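Cysteine protease (Xylella fastidiosa, PDB 3OIS) probably cleaves peptide bonds as a papain-family cysteine protease and binds the nucleotide uridine-5'-diphosphate. Local coordinates at residues V261-G265 against Y266-P270; Y47-K51 against S52-A56; K131-K135 against L136-P140. One frame throughout, in Å; residues are numbered along the deposited sequence.

Contact 1. Residues V261-G265 against Y266-P270; sequences VGEDG and YFWMP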
ATOM      1  N   VAL A 261      -2.115 -16.992  -1.621  1.00 16.73           N
ATOM      2  CA  VAL A 261      -0.664 -16.954  -1.344  1.00 16.02           C
ATOM      3  C   VAL A 261      -0.425 -16.552   0.123  1.00 14.38           C
ATOM      4  O   VAL A 261      -1.308 -15.976   0.739  1.00 15.51           O
ATOM      5  CB  VAL A 261       0.113 -15.945  -2.363  1.00 16.10           C
ATOM      6  CG1 VAL A 261      -0.049 -16.495  -3.784  1.00 16.10           C
ATOM      7  CG2 VAL A 261      -0.392 -14.474  -2.166  1.00 14.44           C
ATOM      8  N   GLY A 262       0.757 -16.806   0.656  1.00 15.78           N
ATOM      9  CA  GLY A 262       1.102 -16.462   2.070  1.00 15.76           C
ATOM     10  C   GLY A 262       0.111 -17.221   2.973  1.00 14.76           C
ATOM     11  O   GLY A 262      -0.257 -18.339   2.667  1.00 16.63           O
ATOM     12  N   GLU A 263      -0.313 -16.562   4.052  1.00 14.81           N
ATOM     13  CA  GLU A 263      -1.318 -17.074   5.025  1.00 14.84           C
ATOM     14  C   GLU A 263      -2.531 -16.186   4.804  1.00 15.08           C
ATOM     15  O   GLU A 263      -2.605 -15.081   5.337  1.00 17.15           O
ATOM     16  CB  GLU A 263      -0.774 -17.018   6.451  1.00 12.50           C
ATOM     17  CG  GLU A 263       0.320 -18.019   6.734  1.00 18.40           C
ATOM     18  CD  GLU A 263       0.984 -17.848   8.134  1.00 19.67           C
ATOM     19  OE1 GLU A 263       0.843 -16.779   8.754  1.00 17.26           O
ATOM     20  OE2 GLU A 263       1.684 -18.759   8.642  1.00 21.28           O
ATOM     21  N   ASP A 264      -3.442 -16.677   3.957  1.00 16.43           N
ATOM     22  CA  ASP A 264      -4.637 -15.934   3.548  0.50 16.13           C
ATOM     23  C   ASP A 264      -4.284 -14.580   3.002  1.00 16.34           C
ATOM     24  O   ASP A 264      -4.995 -13.611   3.217  1.00 15.00           O
ATOM     25  CB  ASP A 264      -5.619 -15.743   4.699  0.50 18.25           C
ATOM     26  CG  ASP A 264      -6.848 -16.524   4.519  0.50 21.71           C
ATOM     27  OD1 ASP A 264      -7.498 -16.427   3.425  0.50 24.93           O
ATOM     28  OD2 ASP A 264      -7.126 -17.263   5.487  0.50 26.54           O
ATOM     29  N   GLY A 265      -3.174 -14.533   2.295  1.00 13.41           N
ATOM     30  CA  GLY A 265      -2.804 -13.236   1.673  1.00 15.63           C
ATOM     31  C   GLY A 265      -1.846 -12.410   2.519  1.00 15.46           C
ATOM     32  O   GLY A 265      -1.397 -11.328   2.069  1.00 15.10           O
ATOM     33  N   TYR A 266      -1.553 -12.833   3.745  1.00 15.26           N
ATOM     34  CA  TYR A 266      -0.641 -12.116   4.633  1.00 14.83           C
ATOM     35  C   TYR A 266       0.774 -12.758   4.681  1.00 14.03           C
ATOM     36  O   TYR A 266       0.946 -14.004   4.457  1.00 14.11           O
ATOM     37  CB  TYR A 266      -1.193 -12.086   6.083  1.00 14.79           C
ATOM     38  CG  TYR A 266      -2.394 -11.154   6.212  1.00 13.50           C
ATOM     39  CD1 TYR A 266      -3.697 -11.518   5.687  1.00 12.73           C
ATOM     40  CD2 TYR A 266      -2.261  -9.888   6.792  1.00 14.22           C
ATOM     41  CE1 TYR A 266      -4.771 -10.660   5.814  1.00 13.13           C
ATOM     42  CE2 TYR A 266      -3.377  -9.018   6.874  1.00 11.27           C
ATOM     43  CZ  TYR A 266      -4.591  -9.391   6.350  1.00 13.48           C
ATOM     44  OH  TYR A 266      -5.627  -8.522   6.436  1.00 16.85           O
ATOM     45  N   PHE A 267       1.771 -11.941   4.992  1.00 13.32           N
ATOM     46  CA  PHE A 267       3.171 -12.395   5.072  1.00 13.40           C
ATOM     47  C   PHE A 267       3.863 -11.803   6.281  1.00 12.06           C
ATOM     48  O   PHE A 267       3.311 -10.904   6.970  1.00 11.57           O
ATOM     49  CB  PHE A 267       3.921 -11.951   3.787  1.00 13.84           C
ATOM     50  CG  PHE A 267       3.417 -12.607   2.536  1.00 11.14           C
ATOM     51  CD1 PHE A 267       2.315 -12.100   1.806  1.00 11.71           C
ATOM     52  CD2 PHE A 267       4.111 -13.731   2.033  1.00  9.47           C
ATOM     53  CE1 PHE A 267       1.898 -12.746   0.564  1.00 13.29           C
ATOM     54  CE2 PHE A 267       3.743 -14.355   0.803  1.00 11.49           C
ATOM     55  CZ  PHE A 267       2.622 -13.880   0.074  1.00 13.42           C
ATOM     56  N   TRP A 268       5.056 -12.310   6.576  1.00 12.36           N
ATOM     57  CA  TRP A 268       5.898 -11.822   7.649  1.00 13.35           C
ATOM     58  C   TRP A 268       7.166 -11.270   7.065  1.00 14.36           C
ATOM     59  O   TRP A 268       7.835 -11.962   6.239  1.00 15.28           O
ATOM     60  CB  TRP A 268       6.340 -12.981   8.549  1.00 14.52           C
ATOM     61  CG  TRP A 268       5.273 -13.565   9.521  1.00 14.24           C
ATOM     62  CD1 TRP A 268       4.817 -14.876   9.540  1.00 18.51           C
ATOM     63  CD2 TRP A 268       4.686 -12.921  10.676  1.00 15.48           C
ATOM     64  NE1 TRP A 268       3.952 -15.069  10.607  1.00 19.55           N
ATOM     65  CE2 TRP A 268       3.826 -13.887  11.295  1.00 18.02           C
ATOM     66  CE3 TRP A 268       4.737 -11.613  11.199  1.00 15.50           C
ATOM     67  CZ2 TRP A 268       3.036 -13.579  12.395  1.00 18.42           C
ATOM     68  CZ3 TRP A 268       4.008 -11.343  12.355  1.00 17.43           C
ATOM     69  CH2 TRP A 268       3.139 -12.313  12.907  1.00 17.80           C
ATOM     70  N   MET A 269       7.495 -10.031   7.467  1.00 13.66           N
ATOM     71  CA  MET A 269       8.681  -9.335   6.994  1.00 12.95           C
ATOM     72  C   MET A 269       9.674  -9.192   8.178  1.00 14.24           C
ATOM     73  O   MET A 269       9.304  -8.636   9.167  1.00 13.22           O
ATOM     74  CB  MET A 269       8.357  -7.902   6.490  1.00 12.85           C
ATOM     75  CG  MET A 269       9.661  -7.193   6.019  1.00 11.89           C
ATOM     76  SD  MET A 269       9.241  -5.558   5.234  1.00 13.73           S
ATOM     77  CE  MET A 269       8.720  -6.128   3.593  1.00 14.97           C
ATOM     78  N   PRO A 270      10.932  -9.618   8.035  1.00 16.44           N
ATOM     79  CA  PRO A 270      11.887  -9.537   9.164  1.00 16.44           C
ATOM     80  C   PRO A 270      12.128  -8.099   9.642  1.00 17.09           C
ATOM     81  O   PRO A 270      12.116  -7.173   8.843  1.00 16.25           O
ATOM     82  CB  PRO A 270      13.222 -10.055   8.577  1.00 19.41           C
ATOM     83  CG  PRO A 270      12.844 -10.728   7.241  1.00 17.83           C
ATOM     84  CD  PRO A 270      11.506 -10.208   6.813  1.00 17.30           C
TER
HETATM   85  O   HOH W   1       1.317 -16.625  11.430  1.00 25.77           O
HETATM   86  O   HOH W   2       3.310 -18.111  10.710  1.00 34.78           O
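Glu263 and Tyr266 face each other across a tight turn and exchange two backbone hydrogen bonds. Glu263 N donates to Tyr266 O at 2.9 Å, almost straight (175°), and Tyr266 N donates in return to Glu263 O at 2.9 Å. The Tyr266 ring has Glu263 O and Asp264 O at its edge, both near the ring plane. Beside this pair Gly262, whose phi is positive (60°), lies over one face of the Phe267 ring, its CA 3.8 Å from the ring centroid in a CH-pi contact. The same CA makes a CA-H...O contact of 3.4 Å with Tyr266 O. Val261 comes to the ring at its edge, CG2 lying 3.8 Å from Phe267 CZ.

Beyond the turn, the extended side chain of Glu263 leads toward Trp268 on strand 266-270, carboxylate and indole planes 75° apart. Two waters join them: water 1 donates to Glu263 OE1 (2.7 Å) and water 2 to OE2, and the single N-H of Trp268 NE1 is shared between them at 3.2 and 3.1 Å. Arg252, on the adjacent strand 250-254, forms a salt bridge with Glu263 OE1 and a cation-pi contact with Trp268, while Arg254 is hydrogen-bonded to Tyr266 OH. Glycine at 265 suits the positive phi of the turn's last inner position. Glu263 to Tyr266 form a type I' beta turn, which leads into strand 266-270 of the antiparallel sheet in the papain-like fold.

Contact 2. Residues Y47-K51 against S52-A56; sequences YTPEK and SVIAA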
ATOM      1  N   TYR A  47       4.987  11.742  12.286  1.00 18.65           N
ATOM      2  CA  TYR A  47       4.174  10.988  13.262  1.00 19.47           C
ATOM      3  C   TYR A  47       4.978  10.907  14.575  1.00 19.93           C
ATOM      4  O   TYR A  47       6.100  10.435  14.593  1.00 20.38           O
ATOM      5  CB  TYR A  47       3.834   9.598  12.673  1.00 19.46           C
ATOM      6  CG  TYR A  47       3.062   8.730  13.643  1.00 17.96           C
ATOM      7  CD1 TYR A  47       1.678   8.826  13.681  1.00 18.55           C
ATOM      8  CD2 TYR A  47       3.718   7.883  14.561  1.00 20.98           C
ATOM      9  CE1 TYR A  47       0.916   8.031  14.556  1.00 22.31           C
ATOM     10  CE2 TYR A  47       2.919   7.087  15.497  1.00 18.46           C
ATOM     11  CZ  TYR A  47       1.573   7.187  15.428  1.00 19.90           C
ATOM     12  OH  TYR A  47       0.831   6.463  16.282  1.00 19.11           O
ATOM     13  N   THR A  48       4.452  11.433  15.676  1.00 19.83           N
ATOM     14  CA  THR A  48       5.275  11.503  16.858  1.00 21.69           C
ATOM     15  C   THR A  48       4.625  10.633  17.888  1.00 20.32           C
ATOM     16  O   THR A  48       3.648  11.034  18.466  1.00 21.08           O
ATOM     17  CB  THR A  48       5.378  12.975  17.378  1.00 21.64           C
ATOM     18  OG1 THR A  48       5.925  13.783  16.319  1.00 26.10           O
ATOM     19  CG2 THR A  48       6.334  13.058  18.636  1.00 24.08           C
ATOM     20  N   PRO A  49       5.160   9.427  18.104  1.00 20.12           N
ATOM     21  CA  PRO A  49       4.539   8.525  19.054  1.00 21.31           C
ATOM     22  C   PRO A  49       4.737   9.094  20.460  1.00 21.73           C
ATOM     23  O   PRO A  49       5.757   9.776  20.705  1.00 23.05           O
ATOM     24  CB  PRO A  49       5.381   7.240  18.955  1.00 20.38           C
ATOM     25  CG  PRO A  49       6.148   7.337  17.650  1.00 21.97           C
ATOM     26  CD  PRO A  49       6.409   8.861  17.552  1.00 22.42           C
ATOM     27  N   GLU A  50       3.766   8.858  21.313  1.00 22.95           N
ATOM     28  CA  GLU A  50       3.874   9.205  22.749  0.50 23.98           C
ATOM     29  C   GLU A  50       5.075   8.521  23.377  1.00 24.28           C
ATOM     30  O   GLU A  50       5.266   7.301  23.205  1.00 25.18           O
ATOM     31  CB  GLU A  50       2.604   8.784  23.485  0.50 23.62           C
ATOM     32  CG  GLU A  50       1.490   9.797  23.398  0.50 25.21           C
ATOM     33  CD  GLU A  50       1.928  11.160  23.881  0.50 27.72           C
ATOM     34  OE1 GLU A  50       2.700  11.226  24.863  0.50 23.64           O
ATOM     35  OE2 GLU A  50       1.506  12.162  23.266  0.50 31.10           O
ATOM     36  N   LYS A  51       5.916   9.281  24.078  1.00 25.09           N
ATOM     37  CA  LYS A  51       7.065   8.643  24.724  0.50 24.78           C
ATOM     38  C   LYS A  51       6.653   7.521  25.666  1.00 24.71           C
ATOM     39  O   LYS A  51       7.420   6.542  25.832  1.00 24.71           O
ATOM     40  CB  LYS A  51       7.987   9.633  25.444  0.50 25.06           C
ATOM     41  CG  LYS A  51       9.157  10.104  24.570  0.50 23.68           C
ATOM     42  CD  LYS A  51       9.911  11.203  25.258  0.50 21.75           C
ATOM     43  CE  LYS A  51      10.495  12.205  24.236  0.50 25.30           C
ATOM     44  NZ  LYS A  51       9.525  13.255  23.731  0.50 24.40           N
ATOM     45  N   SER A  52       5.472   7.621  26.272  1.00 24.67           N
ATOM     46  CA  SER A  52       5.031   6.543  27.185  1.00 24.62           C
ATOM     47  C   SER A  52       4.771   5.213  26.499  1.00 22.60           C
ATOM     48  O   SER A  52       4.960   4.133  27.098  1.00 22.11           O
ATOM     49  CB  SER A  52       3.813   6.947  28.067  1.00 24.71           C
ATOM     50  OG  SER A  52       2.719   7.448  27.308  1.00 27.99           O
ATOM     51  N   VAL A  53       4.362   5.317  25.240  1.00 22.67           N
ATOM     52  CA  VAL A  53       4.056   4.148  24.424  1.00 21.44           C
ATOM     53  C   VAL A  53       5.349   3.481  24.002  1.00 21.54           C
ATOM     54  O   VAL A  53       5.528   2.271  24.194  1.00 20.99           O
ATOM     55  CB  VAL A  53       3.249   4.603  23.208  1.00 20.76           C
ATOM     56  CG1 VAL A  53       3.049   3.440  22.257  1.00 20.97           C
ATOM     57  CG2 VAL A  53       1.942   5.134  23.650  1.00 22.31           C
ATOM     58  N   ILE A  54       6.278   4.285  23.503  1.00 21.20           N
ATOM     59  CA  ILE A  54       7.622   3.764  23.125  1.00 23.97           C
ATOM     60  C   ILE A  54       8.341   3.080  24.275  1.00 24.33           C
ATOM     61  O   ILE A  54       9.025   2.025  24.115  1.00 24.03           O
ATOM     62  CB  ILE A  54       8.503   4.886  22.501  1.00 24.45           C
ATOM     63  CG1 ILE A  54       8.004   5.253  21.089  1.00 27.28           C
ATOM     64  CG2 ILE A  54      10.043   4.470  22.423  1.00 27.08           C
ATOM     65  CD1 ILE A  54       8.558   6.679  20.666  1.00 33.39           C
ATOM     66  N   ALA A  55       8.197   3.669  25.452  1.00 24.16           N
ATOM     67  CA  ALA A  55       8.847   3.095  26.643  1.00 26.35           C
ATOM     68  C   ALA A  55       8.294   1.754  27.054  1.00 26.64           C
ATOM     69  O   ALA A  55       9.002   1.006  27.740  1.00 30.30           O
ATOM     70  CB  ALA A  55       8.761   4.069  27.849  1.00 26.28           C
ATOM     71  N   ALA A  56       7.050   1.470  26.651  1.00 24.81           N
ATOM     72  CA  ALA A  56       6.333   0.300  27.103  1.00 25.18           C
ATOM     73  C   ALA A  56       5.636  -0.455  25.969  1.00 23.85           C
ATOM     74  O   ALA A  56       4.427  -0.678  25.999  1.00 24.46           O
ATOM     75  CB  ALA A  56       5.302   0.686  28.199  1.00 25.43           C
TER
HETATM   76  O   HOH W   3       3.945  10.141  26.761  1.00 28.28           O
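Pro49, just ahead of the short helix 51-55, packs against Ile54 within it; Glu50, which follows the proline, is the N-cap residue. The proline ring presents CB to the end of the isoleucine, 3.7 Å from Ile54 CD1, with Pro49 CG also close to that methyl. A chi1 of -72° directs Ile54 CG1 toward the proline, and the extended chi2 carries CD1 on to Pro49 CB. Both side chains also rest on Ala196 of helix 191-199, so this apolar pair ties the surface helix to its neighbour.

Glu50 comes next, and its carbonyl starts the helical bonding. Glu50 O accepts two N-H groups: Ile54 N at 3.2 Å, nearly straight, and Val53 N at 3.0 Å, more bent, with 134° at the hydrogen. Its side chain has a part as well, since Glu50 CB packs 3.7 Å from Val53 CG2. Val53, like the proline, touches Ala196. Lys51 supplies the next carbonyl, Lys51 O accepting from Ala55 N at 3.0 Å.

One water links the Glu50 carboxylate to the first turn of the helix. In the conformer described, one of two, the glutamate chain bends at chi2 (-55°) and turns its carboxylate back along the helix start. The water lies doubtfully close to Glu50 OE1; on its other side it accepts from Ser52 N at 3.0 Å.

Contact 3. Residues K131-K135 against L136-P140; sequences KVLHK and LGVCP. With UDP (uridine-5'-diphosphate), chain E.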
ATOM      1  N   LYS A 131      -2.364  12.226  -1.206  1.00 14.53           N
ATOM      2  CA  LYS A 131      -2.920  13.470  -1.703  1.00 14.65           C
ATOM      3  C   LYS A 131      -4.346  13.309  -2.288  1.00 15.55           C
ATOM      4  O   LYS A 131      -5.212  14.158  -2.018  1.00 15.68           O
ATOM      5  CB  LYS A 131      -2.018  14.059  -2.752  1.00 15.65           C
ATOM      6  CG  LYS A 131      -2.333  15.575  -2.986  1.00 15.92           C
ATOM      7  CD  LYS A 131      -1.520  16.499  -2.111  1.00 21.07           C
ATOM      8  CE  LYS A 131      -1.848  17.910  -2.392  1.00 24.59           C
ATOM      9  NZ  LYS A 131      -1.199  18.675  -1.330  1.00 23.51           N
ATOM     10  N   VAL A 132      -4.577  12.280  -3.112  1.00 14.39           N
ATOM     11  CA  VAL A 132      -5.895  11.945  -3.622  1.00 14.93           C
ATOM     12  C   VAL A 132      -6.871  11.760  -2.456  1.00 13.72           C
ATOM     13  O   VAL A 132      -7.897  12.406  -2.419  1.00 16.87           O
ATOM     14  CB  VAL A 132      -5.910  10.653  -4.472  1.00 14.17           C
ATOM     15  CG1 VAL A 132      -7.307  10.282  -4.881  1.00 10.96           C
ATOM     16  CG2 VAL A 132      -4.992  10.820  -5.712  1.00 15.06           C
ATOM     17  N   LEU A 133      -6.493  10.938  -1.464  1.00 13.92           N
ATOM     18  CA  LEU A 133      -7.393  10.784  -0.307  1.00 13.46           C
ATOM     19  C   LEU A 133      -7.706  12.068   0.441  1.00 15.59           C
ATOM     20  O   LEU A 133      -8.813  12.150   1.003  1.00 15.71           O
ATOM     21  CB  LEU A 133      -6.853   9.722   0.635  1.00 13.05           C
ATOM     22  CG  LEU A 133      -6.813   8.337   0.021  1.00 13.97           C
ATOM     23  CD1 LEU A 133      -6.073   7.300   1.014  1.00 14.50           C
ATOM     24  CD2 LEU A 133      -8.179   7.817  -0.376  1.00 14.67           C
ATOM     25  N   HIS A 134      -6.739  12.979   0.526  1.00 15.80           N
ATOM     26  CA  HIS A 134      -6.881  14.224   1.293  1.00 18.04           C
ATOM     27  C   HIS A 134      -7.768  15.232   0.556  1.00 16.68           C
ATOM     28  O   HIS A 134      -8.656  15.835   1.164  1.00 16.58           O
ATOM     29  CB  HIS A 134      -5.527  14.848   1.536  1.00 17.03           C
ATOM     30  CG  HIS A 134      -5.554  16.001   2.499  1.00 19.66           C
ATOM     31  ND1 HIS A 134      -4.604  17.013   2.497  1.00 20.76           N
ATOM     32  CD2 HIS A 134      -6.417  16.288   3.511  1.00 17.61           C
ATOM     33  CE1 HIS A 134      -4.875  17.869   3.473  1.00 19.70           C
ATOM     34  NE2 HIS A 134      -5.975  17.466   4.099  1.00 19.14           N
ATOM     35  N   LYS A 135      -7.505  15.415  -0.737  1.00 18.08           N
ATOM     36  CA  LYS A 135      -8.183  16.428  -1.540  1.00 18.70           C
ATOM     37  C   LYS A 135      -9.441  15.962  -2.265  1.00 19.07           C
ATOM     38  O   LYS A 135     -10.375  16.772  -2.442  1.00 21.02           O
ATOM     39  CB  LYS A 135      -7.214  16.959  -2.603  1.00 19.83           C
ATOM     40  CG  LYS A 135      -5.966  17.554  -2.026  1.00 17.53           C
ATOM     41  CD  LYS A 135      -6.194  18.795  -1.169  1.00 24.40           C
ATOM     42  CE  LYS A 135      -4.862  19.322  -0.650  1.00 26.58           C
ATOM     43  NZ  LYS A 135      -5.035  20.506   0.212  1.00 30.58           N
ATOM     44  N   LEU A 136      -9.511  14.683  -2.690  1.00 16.92           N
ATOM     45  CA  LEU A 136     -10.630  14.146  -3.448  0.50 17.08           C
ATOM     46  C   LEU A 136     -11.418  13.126  -2.621  1.00 16.57           C
ATOM     47  O   LEU A 136     -12.572  12.917  -2.865  1.00 18.08           O
ATOM     48  CB  LEU A 136     -10.135  13.477  -4.723  0.50 16.75           C
ATOM     49  CG  LEU A 136      -9.193  14.344  -5.571  0.50 16.74           C
ATOM     50  CD1 LEU A 136      -8.901  13.714  -6.932  0.50 18.55           C
ATOM     51  CD2 LEU A 136      -9.750  15.776  -5.728  0.50 14.01           C
ATOM     52  N   GLY A 137     -10.748  12.419  -1.679  1.00 16.67           N
ATOM     53  CA  GLY A 137     -11.437  11.288  -1.031  1.00 15.74           C
ATOM     54  C   GLY A 137     -11.353  10.014  -1.866  1.00 17.76           C
ATOM     55  O   GLY A 137     -10.338   9.795  -2.649  1.00 17.76           O
ATOM     56  N   VAL A 138     -12.326   9.144  -1.705  1.00 14.26           N
ATOM     57  CA  VAL A 138     -12.445   7.916  -2.496  1.00 14.08           C
ATOM     58  C   VAL A 138     -13.881   7.436  -2.421  1.00 15.24           C
ATOM     59  O   VAL A 138     -14.511   7.495  -1.331  1.00 17.72           O
ATOM     60  CB  VAL A 138     -11.463   6.789  -1.995  1.00 12.88           C
ATOM     61  CG1 VAL A 138     -11.588   6.543  -0.426  1.00 16.02           C
ATOM     62  CG2 VAL A 138     -11.599   5.516  -2.823  1.00 13.46           C
ATOM     63  N   CYS A 139     -14.412   7.006  -3.556  1.00 15.59           N
ATOM     64  CA  CYS A 139     -15.808   6.474  -3.587  1.00 17.19           C
ATOM     65  C   CYS A 139     -15.795   4.971  -3.321  1.00 18.87           C
ATOM     66  O   CYS A 139     -14.762   4.315  -3.397  1.00 19.87           O
ATOM     67  CB  CYS A 139     -16.459   6.782  -4.933  1.00 19.07           C
ATOM     68  SG  CYS A 139     -15.688   6.020  -6.365  1.00 18.52           S
ATOM     69  N   PRO A 140     -16.967   4.374  -3.015  1.00 18.17           N
ATOM     70  CA  PRO A 140     -17.014   2.952  -2.869  1.00 17.75           C
ATOM     71  C   PRO A 140     -16.657   2.174  -4.160  1.00 17.81           C
ATOM     72  O   PRO A 140     -16.989   2.598  -5.284  1.00 17.26           O
ATOM     73  CB  PRO A 140     -18.534   2.708  -2.495  1.00 19.21           C
ATOM     74  CG  PRO A 140     -18.875   3.979  -1.744  1.00 18.40           C
ATOM     75  CD  PRO A 140     -18.255   5.037  -2.665  1.00 20.04           C
TER
HETATM   76  N1  UDP E 292       1.153  17.756   4.615  1.00 16.50           N
HETATM   77  C2  UDP E 292       1.344  16.632   5.370  1.00 14.97           C
HETATM   78  N3  UDP E 292       0.256  16.116   6.063  1.00 14.54           N
HETATM   79  C4  UDP E 292      -0.968  16.699   5.993  1.00 15.48           C
HETATM   80  C5  UDP E 292      -1.169  17.879   5.255  1.00 16.83           C
HETATM   81  C6  UDP E 292      -0.089  18.320   4.477  1.00 16.94           C
HETATM   82  O2  UDP E 292       2.392  16.072   5.448  1.00 13.61           O
HETATM   83  O4  UDP E 292      -1.874  16.202   6.737  1.00 14.13           O
HETATM   84  C1' UDP E 292       2.391  18.340   3.991  1.00 17.20           C
HETATM   85  C2' UDP E 292       2.912  17.563   2.801  1.00 19.48           C
HETATM   86  O2' UDP E 292       4.316  17.816   2.784  1.00 16.98           O
HETATM   87  C3' UDP E 292       2.247  18.321   1.721  1.00 18.83           C
HETATM   88  C4' UDP E 292       2.397  19.782   2.202  1.00 19.83           C
HETATM   89  O4' UDP E 292       2.171  19.710   3.626  1.00 19.50           O
HETATM   90  O3' UDP E 292       3.023  18.130   0.541  1.00 18.71           O
HETATM   91  C5' UDP E 292       1.417  20.693   1.469  1.00 18.87           C
HETATM   92  O5' UDP E 292       0.106  20.248   1.810  1.00 22.70           O
HETATM   93  PA  UDP E 292      -1.167  21.074   1.613  1.00 24.54           P
HETATM   94  O1A UDP E 292      -2.410  20.272   1.651  1.00 23.18           O
HETATM   95  O2A UDP E 292      -1.160  22.286   2.480  1.00 25.95           O
HETATM   96  O3A UDP E 292      -0.889  21.546   0.079  1.00 32.94           O
HETATM   97  PB  UDP E 292      -1.787  22.216  -1.087  1.00 34.50           P
HETATM   98  O1B UDP E 292      -1.057  23.387  -1.558  1.00 39.37           O
HETATM   99  O2B UDP E 292      -1.944  21.152  -2.045  1.00 32.20           O
HETATM  100  O3B UDP E 292      -3.148  22.633  -0.617  1.00 36.52           O
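Val132 O takes both Leu136 N, at 2.8 Å, and Gly137 N, at 2.9 Å, where helix 126-135 runs out into a loop. The helix C-terminus ends on a glycine at C', Gly137, which leaves helical geometry with a positive phi (83°) and turns the chain away. Of the two bonds to Val132 O the one from Gly137 N is the more bent, 133° at the hydrogen against 154° for the other, and Gly137 N has a further, weak bond to Leu133 O. Gly137 CA remains near the helix, in a CA-H...O contact with Leu133 O.

On the buried side Leu133 and Val138 lie side by side, pointing the same way, with Leu133 CD2 3.6 Å from Val138 CG1. Leu133 also packs on Leu83 and Ile87 of helix 78-93, and Val138 on Ile107 of helix 104-114, so the helix end packs on helix 78-93 and the start of the loop on helix 104-114. Val132 CG1 and Leu136 CB make a looser apolar contact.

Another side of the helix end carries the UDP diphosphate. Lys131 and Lys135, one turn apart, reach the diphosphate with their NZ ends, where their positive charges probably offset the negative phosphates. Both chains bend at chi2, which swings their long, otherwise extended ends toward the ligand. Lys131 NZ binds UDP O2B at 2.7 Å and, weakly, the bridging O3A. His134 stands between the two lysines in sequence and meets UDP O1A near its ring plane, at the edge, with CE1 3.9 Å away. Asp41, Asp44, Phe45 and Tyr184 supply further hydrogen bonds to the nucleotide. Lys135 NZ spans the two phosphates, 3.0 Å from O1A on the alpha phosphate and 3.0 Å from O3B on the beta phosphate.

In the fold
The three contacts are local turns or helix ends, met along the chain in the order contact 2, contact 3, contact 1, and none touches another. Contact 3 holds the diphosphate of UDP directly. Contact 2 is a surface contact connected to the UDP site through the chain, the Pro49 side chain about 11 Å from that of the UDP-binding Phe45, which precedes it closely in sequence; the nearest atoms of contacts 2 and 3 are about 15 Å apart. Contact 1 sits away from the UDP site, on the opposite side of the chain's centre from contact 3, with their centres 28 Å apart. Contacts 1 and 3 both belong to the papain-family region.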